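PDB 2E4T: endoglucanase from Clostridium thermocellum, which hydrolyses internal beta-1,4-glucosidic bonds of cellulose and probably of xyloglucan, through the family 44 TIM-barrel module of a longer protein. Local coordinates for residues Ala225-Pro230 with Leu276-Asp281; Thr353-Thr358 with Tyr384-Ala389. All coordinates share one frame; numbering follows the deposited sequence. Where two conformers were deposited one is given.

Interaction 1 of 2, residues Ala225-Pro230 with Leu276-Asp281; sequences AEIFGP and LLDVLD
Ile227 N donates to Asp278 OD2 over 2.9 Å, and the N-H...O angle of 170° makes this a nearly straight bond between backbone and carboxylate. It stands at the start of two parallel strands, 226-232 and 279-284, that are neighbours in the TIM barrel of the family 44 module. Asp278 CG lies beside its own backbone N, anti to the carbonyl carbon, which carries OD2 over to the other strand; the donor reaches OD2 on its anti side, somewhat out of the carboxylate plane. The same oxygen forms a salt bridge with Lys219, which would be expected to favour its negative charge. Ile227 O is gripped twice, by Asp278 N at 2.9 Å and Val279 N at 3.0 Å, in a bifurcated acceptor where regular pairing begins. The ladder then continues from Gly229 N to Val279 O at 3.1 Å and from Asp281 N to Gly229 O at 2.9 Å. This last donor sits 61° out of the carbonyl plane, well off the usual lone-pair direction.

Phe228 and Val279 project from the same face of the sheet, side by side. Val279 CG2 lies 3.7 Å from the centroid of the Phe228 ring and 12° off its normal, a CH-pi contact over the face, while Ala356 of the next strand touches both residues. Asp281 OD2 comes near the edge of the ring, and Asp281 OD1 is hydrogen-bonded to Thr358. On the opposite, helix-covered face Leu277 CD1 comes against the backbone N of Gly229, and Leu277 also meets Tyr261 and Met265 of helix 257-272; Ile227 rests on helix 204-221. The peptide bond before Pro230 is cis, and Pro230 CD packs 3.4 Å from Asp281 O and 4.0 Å from Leu280 CD1.

Interaction 2 of 2, residues Thr353-Thr358 with Tyr384-Ala389; sequences TKLAIT and YGVYLA
Tyr387 and Leu355 meet through the backbone, Tyr387 N donating to Leu355 O over 2.8 Å with an N-H...O angle of 161°. The contact closes a right-handed beta-alpha-beta unit of the TIM barrel, in which helix 368-384 links strand 354-360 to the parallel strand 388-391. Further along, Ile357 N donates to Leu388 O at 3.0 Å. Next to these bonds Lys354 lies across one face of the Tyr387 ring, with CD 3.5 Å from the centroid and only 2° off the normal, a CH-pi contact. Lys354 was modelled in two conformers, so this geometry describes one of them. Tyr387 CG is anti to the backbone N, which lays the ring face-on against the extended lysine chain. Glu226 takes the polar ends of both, by a salt bridge to Lys354 NZ and a hydrogen bond to Tyr387 OH.

On the same face Ala356 CB packs 4.0 Å from Leu388 CB, and Thr358 CG2 touches Leu388 CD2. Ile357 and Ala389 face the other way, where Phe381 of helix 368-384 packs against both and against Val386. That helix ends at Gly385 in a Schellman motif, its positive phi turning the chain toward the strand. A water completes the connection, accepting from Leu355 N at 2.9 Å and donating to Gly385 O at 2.8 Å.

Interactions 1 and 2 are consecutive in sequence and join in space, because strands 279-284 and 354-360 are neighbours in one parallel sheet; the four strands involved run 226-232, 279-284, 354-360, 388-391 across it. The centres of the two contacts are about 10 Å apart. Two short polar links, both probable hydrogen bonds, reach across the interior of the barrel: Glu226 OE1 to Tyr387 OH at 2.6 Å and Asp281 OD1 to Thr358 OG1 at 2.5 Å. Between them Val279 CG1 packs 3.5 Å from Ala356 CB. On the other side of the sheet Leu355 CD1 abuts Leu280 O. Both contacts lie away from the calcium and zinc sites.

Interaction 1 of 2, residues Ala225-Pro230 with Leu276-Asp281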
ATOM      1  N   ALA A 225       4.396  -0.605 -18.408  1.00  6.56           N
ATOM      2  CA  ALA A 225       3.563  -0.311 -17.235  1.00  6.52           C
ATOM      3  C   ALA A 225       3.316  -1.589 -16.438  1.00  6.24           C
ATOM      4  O   ALA A 225       3.139  -2.671 -17.021  1.00  8.05           O
ATOM      5  CB  ALA A 225       2.245   0.296 -17.708  1.00  8.24           C
ATOM      6  N   GLU A 226       3.259  -1.433 -15.123  1.00  5.69           N
ATOM      7  CA  GLU A 226       2.997  -2.571 -14.235  1.00  5.30           C
ATOM      8  C   GLU A 226       1.514  -2.643 -13.926  1.00  5.31           C
ATOM      9  O   GLU A 226       0.908  -1.613 -13.572  1.00  6.89           O
ATOM     10  CB  GLU A 226       3.812  -2.410 -12.947  1.00  5.57           C
ATOM     11  CG  GLU A 226       5.269  -2.678 -13.217  1.00  6.47           C
ATOM     12  CD  GLU A 226       6.167  -2.523 -12.000  1.00  6.85           C
ATOM     13  OE1 GLU A 226       5.993  -1.574 -11.206  1.00  7.31           O
ATOM     14  OE2 GLU A 226       7.055  -3.362 -11.831  1.00 11.60           O
ATOM     15  N   ILE A 227       0.974  -3.857 -14.018  1.00  5.11           N
ATOM     16  CA  ILE A 227      -0.432  -4.102 -13.686  1.00  4.97           C
ATOM     17  C   ILE A 227      -0.528  -4.711 -12.304  1.00  4.77           C
ATOM     18  O   ILE A 227       0.126  -5.720 -11.967  1.00  5.27           O
ATOM     19  CB  ILE A 227      -1.052  -5.055 -14.769  1.00  5.64           C
ATOM     20  CG1 ILE A 227      -1.208  -4.315 -16.089  1.00  7.15           C
ATOM     21  CG2 ILE A 227      -2.367  -5.649 -14.260  1.00  6.62           C
ATOM     22  CD1 ILE A 227      -2.412  -3.272 -16.065  1.00  9.37           C
ATOM     23  N   PHE A 228      -1.393  -4.068 -11.490  1.00  4.98           N
ATOM     24  CA  PHE A 228      -1.663  -4.437 -10.110  1.00  4.73           C
ATOM     25  C   PHE A 228      -3.086  -5.003 -10.007  1.00  4.92           C
ATOM     26  O   PHE A 228      -4.035  -4.399 -10.543  1.00  5.46           O
ATOM     27  CB  PHE A 228      -1.647  -3.164  -9.209  1.00  4.92           C
ATOM     28  CG  PHE A 228      -0.297  -2.552  -8.951  1.00  5.10           C
ATOM     29  CD1 PHE A 228       0.502  -2.078  -9.985  1.00  5.19           C
ATOM     30  CD2 PHE A 228       0.155  -2.411  -7.639  1.00  5.12           C
ATOM     31  CE1 PHE A 228       1.725  -1.474  -9.724  1.00  5.57           C
ATOM     32  CE2 PHE A 228       1.373  -1.785  -7.378  1.00  5.79           C
ATOM     33  CZ  PHE A 228       2.171  -1.325  -8.439  1.00  5.83           C
ATOM     34  N   GLY A 229      -3.236  -6.107  -9.275  1.00  4.99           N
ATOM     35  CA  GLY A 229      -4.560  -6.591  -8.966  1.00  5.20           C
ATOM     36  C   GLY A 229      -4.447  -7.704  -7.946  1.00  4.65           C
ATOM     37  O   GLY A 229      -3.348  -8.226  -7.711  1.00  5.03           O
ATOM     38  N   PRO A 230      -5.574  -8.067  -7.307  1.00  4.94           N
ATOM     39  CA  PRO A 230      -6.925  -7.584  -7.585  1.00  5.07           C
ATOM     40  C   PRO A 230      -7.428  -6.444  -6.701  1.00  4.99           C
ATOM     41  O   PRO A 230      -8.605  -6.098  -6.784  1.00  6.06           O
ATOM     42  CB  PRO A 230      -7.828  -8.865  -7.443  1.00  5.73           C
ATOM     43  CG  PRO A 230      -6.921  -9.947  -6.865  1.00  5.64           C
ATOM     44  CD  PRO A 230      -5.618  -9.237  -6.415  1.00  5.64           C
ATOM     45  N   LEU A 276       1.230 -10.637 -17.562  1.00  6.47           N
ATOM     46  CA  LEU A 276       0.032  -9.806 -17.522  1.00  6.24           C
ATOM     47  C   LEU A 276      -0.309  -9.353 -16.104  1.00  6.31           C
ATOM     48  O   LEU A 276      -1.163  -8.458 -15.933  1.00  7.54           O
ATOM     49  CB  LEU A 276      -1.190 -10.546 -18.118  1.00  6.80           C
ATOM     50  CG  LEU A 276      -1.010 -10.865 -19.600  1.00  6.96           C
ATOM     51  CD1 LEU A 276      -2.229 -11.655 -20.077  1.00  8.47           C
ATOM     52  CD2 LEU A 276      -0.851  -9.622 -20.459  1.00  8.35           C
ATOM     53  N   LEU A 277       0.283  -9.959 -15.072  1.00  5.95           N
ATOM     54  CA  LEU A 277       0.121  -9.496 -13.693  1.00  5.69           C
ATOM     55  C   LEU A 277       1.529  -9.191 -13.184  1.00  5.46           C
ATOM     56  O   LEU A 277       2.352 -10.110 -13.110  1.00  6.42           O
ATOM     57  CB  LEU A 277      -0.488 -10.567 -12.807  1.00  6.01           C
ATOM     58  CG  LEU A 277      -0.645 -10.197 -11.331  1.00  6.09           C
ATOM     59  CD1 LEU A 277      -1.656  -9.056 -11.128  1.00  6.67           C
ATOM     60  CD2 LEU A 277      -0.941 -11.387 -10.492  1.00  6.66           C
ATOM     61  N   ASP A 278       1.780  -7.927 -12.831  1.00  5.45           N
ATOM     62  CA  ASP A 278       3.085  -7.574 -12.283  1.00  5.57           C
ATOM     63  C   ASP A 278       3.105  -7.606 -10.761  1.00  5.16           C
ATOM     64  O   ASP A 278       4.144  -7.964 -10.163  1.00  5.70           O
ATOM     65  CB  ASP A 278       3.521  -6.209 -12.786  1.00  6.11           C
ATOM     66  CG  ASP A 278       3.718  -6.239 -14.280  1.00  6.25           C
ATOM     67  OD1 ASP A 278       4.806  -6.712 -14.712  1.00  9.12           O
ATOM     68  OD2 ASP A 278       2.783  -5.828 -15.011  1.00  6.45           O
ATOM     69  N   VAL A 279       1.997  -7.206 -10.137  1.00  5.35           N
ATOM     70  CA  VAL A 279       1.970  -6.989  -8.707  1.00  5.14           C
ATOM     71  C   VAL A 279       0.647  -7.513  -8.139  1.00  5.04           C
ATOM     72  O   VAL A 279      -0.424  -7.060  -8.537  1.00  5.97           O
ATOM     73  CB  VAL A 279       2.125  -5.500  -8.339  1.00  5.24           C
ATOM     74  CG1 VAL A 279       2.335  -5.366  -6.849  1.00  5.86           C
ATOM     75  CG2 VAL A 279       3.264  -4.839  -9.111  1.00  5.58           C
ATOM     76  N   LEU A 280       0.749  -8.486  -7.229  1.00  4.81           N
ATOM     77  CA  LEU A 280      -0.390  -8.937  -6.426  1.00  5.03           C
ATOM     78  C   LEU A 280      -0.670  -7.841  -5.396  1.00  5.05           C
ATOM     79  O   LEU A 280       0.218  -7.474  -4.639  1.00  5.98           O
ATOM     80  CB  LEU A 280      -0.037 -10.260  -5.744  1.00  4.88           C
ATOM     81  CG  LEU A 280      -1.150 -10.838  -4.881  1.00  5.77           C
ATOM     82  CD1 LEU A 280      -2.308 -11.334  -5.750  1.00  7.67           C
ATOM     83  CD2 LEU A 280      -0.618 -11.993  -4.028  1.00  6.47           C
ATOM     84  N   ASP A 281      -1.908  -7.334  -5.415  1.00  5.32           N
ATOM     85  CA  ASP A 281      -2.278  -6.091  -4.700  1.00  5.57           C
ATOM     86  C   ASP A 281      -3.434  -6.394  -3.773  1.00  4.81           C
ATOM     87  O   ASP A 281      -4.507  -6.871  -4.234  1.00  5.66           O
ATOM     88  CB  ASP A 281      -2.757  -5.109  -5.840  1.00  6.61           C
ATOM     89  CG  ASP A 281      -3.330  -3.818  -5.362  1.00  6.48           C
ATOM     90  OD1 ASP A 281      -3.752  -3.742  -4.180  1.00  7.44           O
ATOM     91  OD2 ASP A 281      -3.317  -2.865  -6.187  1.00  7.97           O
TER

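Interaction 2 of 2, residues Thr353-Thr358 with Tyr384-Ala389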
ATOM      1  N   THR A 353       6.146 -12.491  -9.432  1.00  6.38           N
ATOM      2  CA  THR A 353       5.126 -11.485  -9.156  1.00  5.87           C
ATOM      3  C   THR A 353       5.510 -10.727  -7.880  1.00  5.99           C
ATOM      4  O   THR A 353       5.983 -11.334  -6.914  1.00  7.11           O
ATOM      5  CB  THR A 353       3.760 -12.174  -9.023  1.00  6.04           C
ATOM      6  OG1 THR A 353       3.520 -12.942 -10.212  1.00  6.52           O
ATOM      7  CG2 THR A 353       2.621 -11.195  -8.832  1.00  6.66           C
ATOM      8  N   LYS A 354       5.307  -9.407  -7.911  1.00  5.28           N
ATOM      9  CA  LYS A 354       5.609  -8.577  -6.770  1.00  5.20           C
ATOM     10  C   LYS A 354       4.372  -8.509  -5.831  1.00  5.13           C
ATOM     11  O   LYS A 354       3.289  -9.003  -6.204  1.00  5.38           O
ATOM     12  CB  LYS A 354       5.986  -7.153  -7.259  1.00  6.21           C
ATOM     13  CG  LYS A 354       7.218  -7.145  -8.140  1.00  7.52           C
ATOM     14  CD  LYS A 354       7.419  -5.863  -8.950  1.00  8.77           C
ATOM     15  CE  LYS A 354       8.624  -5.875  -9.818  1.00  9.17           C
ATOM     16  NZ  LYS A 354       9.068  -4.587 -10.305  0.60 10.04           N
ATOM     17  N   LEU A 355       4.548  -7.927  -4.649  1.00  5.40           N
ATOM     18  CA  LEU A 355       3.464  -7.842  -3.663  1.00  5.30           C
ATOM     19  C   LEU A 355       3.295  -6.384  -3.222  1.00  4.82           C
ATOM     20  O   LEU A 355       4.297  -5.729  -2.865  1.00  5.44           O
ATOM     21  CB  LEU A 355       3.790  -8.740  -2.457  1.00  5.72           C
ATOM     22  CG  LEU A 355       2.770  -8.713  -1.320  1.00  6.11           C
ATOM     23  CD1 LEU A 355       1.403  -9.216  -1.771  1.00  7.40           C
ATOM     24  CD2 LEU A 355       3.251  -9.583  -0.167  1.00  7.23           C
ATOM     25  N   ALA A 356       2.046  -5.895  -3.225  1.00  4.82           N
ATOM     26  CA  ALA A 356       1.787  -4.540  -2.752  1.00  4.71           C
ATOM     27  C   ALA A 356       0.617  -4.557  -1.774  1.00  4.75           C
ATOM     28  O   ALA A 356      -0.359  -5.291  -1.954  1.00  5.41           O
ATOM     29  CB  ALA A 356       1.467  -3.599  -3.918  1.00  5.68           C
ATOM     30  N   ILE A 357       0.726  -3.680  -0.764  1.00  4.59           N
ATOM     31  CA  ILE A 357      -0.336  -3.461   0.232  1.00  4.43           C
ATOM     32  C   ILE A 357      -0.832  -2.040  -0.031  1.00  4.42           C
ATOM     33  O   ILE A 357      -0.248  -1.065   0.437  1.00  4.97           O
ATOM     34  CB  ILE A 357       0.157  -3.644   1.676  1.00  5.14           C
ATOM     35  CG1 ILE A 357       0.998  -4.925   1.841  1.00  6.12           C
ATOM     36  CG2 ILE A 357      -1.031  -3.574   2.593  1.00  5.99           C
ATOM     37  CD1 ILE A 357       0.304  -6.229   1.519  1.00  6.88           C
ATOM     38  N   THR A 358      -1.901  -1.933  -0.862  1.00  4.58           N
ATOM     39  CA  THR A 358      -2.266  -0.635  -1.411  1.00  4.98           C
ATOM     40  C   THR A 358      -3.271   0.161  -0.542  1.00  4.70           C
ATOM     41  O   THR A 358      -3.510   1.344  -0.837  1.00  4.76           O
ATOM     42  CB  THR A 358      -2.774  -0.760  -2.847  1.00  5.02           C
ATOM     43  OG1 THR A 358      -3.924  -1.584  -2.863  1.00  6.62           O
ATOM     44  CG2 THR A 358      -1.656  -1.184  -3.781  1.00  5.98           C
ATOM     45  N   TYR A 384      10.794  -7.913   4.415  1.00  6.66           N
ATOM     46  CA  TYR A 384      10.172  -9.105   3.875  1.00  7.15           C
ATOM     47  C   TYR A 384       9.896  -8.981   2.394  1.00  7.75           C
ATOM     48  O   TYR A 384       9.383  -9.945   1.802  1.00 10.87           O
ATOM     49  CB  TYR A 384       8.993  -9.561   4.765  1.00  9.07           C
ATOM     50  CG  TYR A 384       9.421 -10.015   6.172  1.00  8.32           C
ATOM     51  CD1 TYR A 384       9.867 -11.297   6.388  1.00 11.39           C
ATOM     52  CD2 TYR A 384       9.500  -9.147   7.206  1.00  8.71           C
ATOM     53  CE1 TYR A 384      10.330 -11.696   7.651  1.00 11.22           C
ATOM     54  CE2 TYR A 384       9.962  -9.511   8.479  1.00  9.45           C
ATOM     55  CZ  TYR A 384      10.427 -10.792   8.676  1.00  9.53           C
ATOM     56  OH  TYR A 384      10.935 -11.113   9.916  1.00 11.76           O
ATOM     57  N   GLY A 385      10.230  -7.872   1.758  1.00  7.23           N
ATOM     58  CA  GLY A 385      10.195  -7.816   0.308  1.00  7.88           C
ATOM     59  C   GLY A 385       8.931  -7.305  -0.320  1.00  7.39           C
ATOM     60  O   GLY A 385       8.727  -7.544  -1.536  1.00  9.25           O
ATOM     61  N   VAL A 386       8.110  -6.543   0.410  1.00  5.74           N
ATOM     62  CA  VAL A 386       6.986  -5.880  -0.234  1.00  5.03           C
ATOM     63  C   VAL A 386       7.508  -4.846  -1.218  1.00  4.65           C
ATOM     64  O   VAL A 386       8.506  -4.170  -0.976  1.00  5.53           O
ATOM     65  CB  VAL A 386       6.076  -5.243   0.863  1.00  5.28           C
ATOM     66  CG1 VAL A 386       5.020  -4.360   0.303  1.00  6.16           C
ATOM     67  CG2 VAL A 386       5.483  -6.345   1.730  1.00  7.13           C
ATOM     68  N   TYR A 387       6.821  -4.743  -2.378  1.00  4.92           N
ATOM     69  CA  TYR A 387       7.251  -3.858  -3.452  1.00  4.78           C
ATOM     70  C   TYR A 387       6.726  -2.421  -3.331  1.00  4.83           C
ATOM     71  O   TYR A 387       7.439  -1.444  -3.613  1.00  5.22           O
ATOM     72  CB  TYR A 387       6.750  -4.453  -4.775  1.00  5.52           C
ATOM     73  CG  TYR A 387       7.041  -3.621  -5.984  1.00  5.53           C
ATOM     74  CD1 TYR A 387       8.358  -3.364  -6.389  1.00  6.32           C
ATOM     75  CD2 TYR A 387       5.999  -3.115  -6.761  1.00  5.93           C
ATOM     76  CE1 TYR A 387       8.613  -2.607  -7.526  1.00  6.82           C
ATOM     77  CE2 TYR A 387       6.264  -2.392  -7.934  1.00  6.77           C
ATOM     78  CZ  TYR A 387       7.581  -2.167  -8.315  1.00  6.30           C
ATOM     79  OH  TYR A 387       7.899  -1.471  -9.457  1.00  7.29           O
ATOM     80  N   LEU A 388       5.459  -2.280  -2.953  1.00  4.88           N
ATOM     81  CA  LEU A 388       4.825  -0.962  -2.907  1.00  4.69           C
ATOM     82  C   LEU A 388       3.810  -1.032  -1.776  1.00  4.55           C
ATOM     83  O   LEU A 388       3.154  -2.062  -1.575  1.00  4.94           O
ATOM     84  CB  LEU A 388       4.183  -0.615  -4.263  1.00  5.25           C
ATOM     85  CG  LEU A 388       3.444   0.724  -4.344  1.00  5.23           C
ATOM     86  CD1 LEU A 388       3.568   1.327  -5.731  1.00  6.59           C
ATOM     87  CD2 LEU A 388       1.964   0.605  -3.974  1.00  5.87           C
ATOM     88  N   ALA A 389       3.643   0.099  -1.053  1.00  4.52           N
ATOM     89  CA  ALA A 389       2.577   0.165  -0.052  1.00  4.51           C
ATOM     90  C   ALA A 389       2.140   1.615   0.025  1.00  4.40           C
ATOM     91  O   ALA A 389       2.937   2.540  -0.104  1.00  4.86           O
ATOM     92  CB  ALA A 389       3.046  -0.385   1.297  1.00  5.15           C
TER
HETATM   93  O   HOH W   1       7.334  -7.861  -3.897  1.00  8.02           O